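Side-chain contact in enoyl CoA hydratase/isomerase (Crotonase) (Legionella pneumophila subsp. pneumophila, PDB 3I47), which belongs to the enoyl-CoA hydratase/isomerase family and probably hydrates or isomerises enoyl-CoA thioesters: residues L32-E35 with M36-L40. Sequence-based numbering, arbitrary orientation.
Sequences LLTE and MRIRL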
# COMPACT_ATOMS: atom_id res chain seq x y z
N LEU A 32 3.66 13.38 -10.81
CA LEU A 32 3.59 11.93 -10.77
C LEU A 32 2.57 11.48 -9.71
O LEU A 32 1.77 10.58 -9.94
CB LEU A 32 4.97 11.32 -10.45
CG LEU A 32 5.07 9.80 -10.34
CD1 LEU A 32 4.83 9.11 -11.68
CD2 LEU A 32 6.40 9.37 -9.73
N LEU A 33 2.62 12.12 -8.54
CA LEU A 33 1.71 11.74 -7.46
C LEU A 33 0.24 12.03 -7.78
O LEU A 33 -0.65 11.31 -7.34
CB LEU A 33 2.14 12.37 -6.13
CG LEU A 33 3.51 11.94 -5.64
CD1 LEU A 33 3.93 12.81 -4.46
CD2 LEU A 33 3.59 10.46 -5.30
N THR A 34 -0.01 13.09 -8.56
CA THR A 34 -1.37 13.39 -9.01
C THR A 34 -1.86 12.30 -9.96
O THR A 34 -3.01 11.86 -9.84
CB THR A 34 -1.42 14.78 -9.69
OG1 THR A 34 -1.18 15.77 -8.68
CG2 THR A 34 -2.80 15.05 -10.29
N GLU A 35 -1.01 11.86 -10.89
CA GLU A 35 -1.34 10.72 -11.76
C GLU A 35 -1.72 9.50 -10.93
O GLU A 35 -2.71 8.82 -11.23
CB GLU A 35 -0.19 10.32 -12.67
CG GLU A 35 0.20 11.38 -13.69
CD GLU A 35 0.82 10.78 -14.95
OE1 GLU A 35 1.91 11.26 -15.36
OE2 GLU A 35 0.23 9.84 -15.53
N MET A 36 -0.93 9.22 -9.91
CA MET A 36 -1.20 8.09 -9.03
C MET A 36 -2.55 8.20 -8.35
O MET A 36 -3.30 7.22 -8.29
CB MET A 36 -0.06 7.89 -8.02
CG MET A 36 1.26 7.53 -8.73
SD MET A 36 2.64 7.17 -7.60
CE MET A 36 2.01 5.76 -6.77
N ARG A 37 -2.88 9.40 -7.85
CA ARG A 37 -4.19 9.63 -7.22
C ARG A 37 -5.34 9.29 -8.16
O ARG A 37 -6.31 8.62 -7.77
CB ARG A 37 -4.33 11.09 -6.79
CG ARG A 37 -3.47 11.49 -5.61
CD ARG A 37 -3.69 12.96 -5.28
NE ARG A 37 -5.03 13.20 -4.72
CZ ARG A 37 -5.55 14.41 -4.53
NH1 ARG A 37 -4.86 15.50 -4.86
NH2 ARG A 37 -6.77 14.53 -4.02
N ILE A 38 -5.25 9.76 -9.41
CA ILE A 38 -6.32 9.54 -10.37
C ILE A 38 -6.48 8.07 -10.70
O ILE A 38 -7.60 7.55 -10.69
CB ILE A 38 -6.10 10.36 -11.67
CG1 ILE A 38 -6.18 11.86 -11.33
CG2 ILE A 38 -7.17 9.99 -12.72
CD1 ILE A 38 -5.74 12.79 -12.45
N ARG A 39 -5.37 7.39 -10.99
CA ARG A 39 -5.45 5.97 -11.33
C ARG A 39 -5.93 5.14 -10.14
O ARG A 39 -6.70 4.20 -10.32
CB ARG A 39 -4.10 5.42 -11.81
CG ARG A 39 -3.53 6.11 -13.04
CD ARG A 39 -4.46 6.06 -14.20
NE ARG A 39 -3.76 6.55 -15.39
CZ ARG A 39 -4.27 6.54 -16.61
NH1 ARG A 39 -5.52 6.10 -16.79
NH2 ARG A 39 -3.56 6.98 -17.63
N LEU A 40 -5.47 5.49 -8.94
CA LEU A 40 -5.92 4.79 -7.74
C LEU A 40 -7.44 4.93 -7.57
O LEU A 40 -8.13 3.94 -7.30
CB LEU A 40 -5.19 5.32 -6.51
CG LEU A 40 -5.72 4.76 -5.18
CD1 LEU A 40 -5.34 3.30 -5.04
CD2 LEU A 40 -5.17 5.59 -4.02
O HOH W 1 -3.32 16.28 -6.95
O HOH W 2 -1.12 7.58 -15.69
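Arg39 and Glu35, one helical turn apart, are joined through water 2, which sits at the edge of the Arg39 guanidinium and in its plane. The water accepts from Arg39 NE at 2.8 Å and donates to Glu35 OE2 at 2.6 Å; other acceptors lie within reach, so its proton may be shared. The charged groups do not touch, Glu35 OE2 and Arg39 NE standing 5.2 Å apart, so the attraction expected between them acts across the water. A bend at chi2 (-57°) carries the Arg39 chain alongside Glu35, leaving NE facing the water, with CG 3.4 Å from Glu35 O. Both side chains also rest on Leu6 of strand 6-11, and Arg39 reaches Leu17 and Tyr8. A second bridge runs from Thr34 to Arg37: water 1 donates to Thr34 OG1 and accepts a weak bond from Arg37 NH1. Thr34 OG1 is hydrogen-bonded to Asn30 O as well, one turn back. Both bridges lie along helix 30-45, the connection of a beta-alpha-beta unit between strands 14-19 and 51-56 of the crotonase fold. Four successive i to i+4 backbone bonds carry the helix through this region, from Met36 N to Leu32 O as far as Arg39 N to Glu35 O, the last almost straight at 173°. On the buried side Leu33 CD2 meets Met36 SD at 4.1 Å, the two side chains crossing at a slant. Met36 runs extended to SD and bends at chi3 (63°), its CG passing 3.3 Å from Leu32 O. Leu33 packs against Phe28 and Leu91, the latter on helix 78-97, while Met36 packs on Leu6 and Met19 of the sheet. On the more exposed flank Thr34 CG2 and Ile38 CD1 make a loose apolar contact at 4.3 Å.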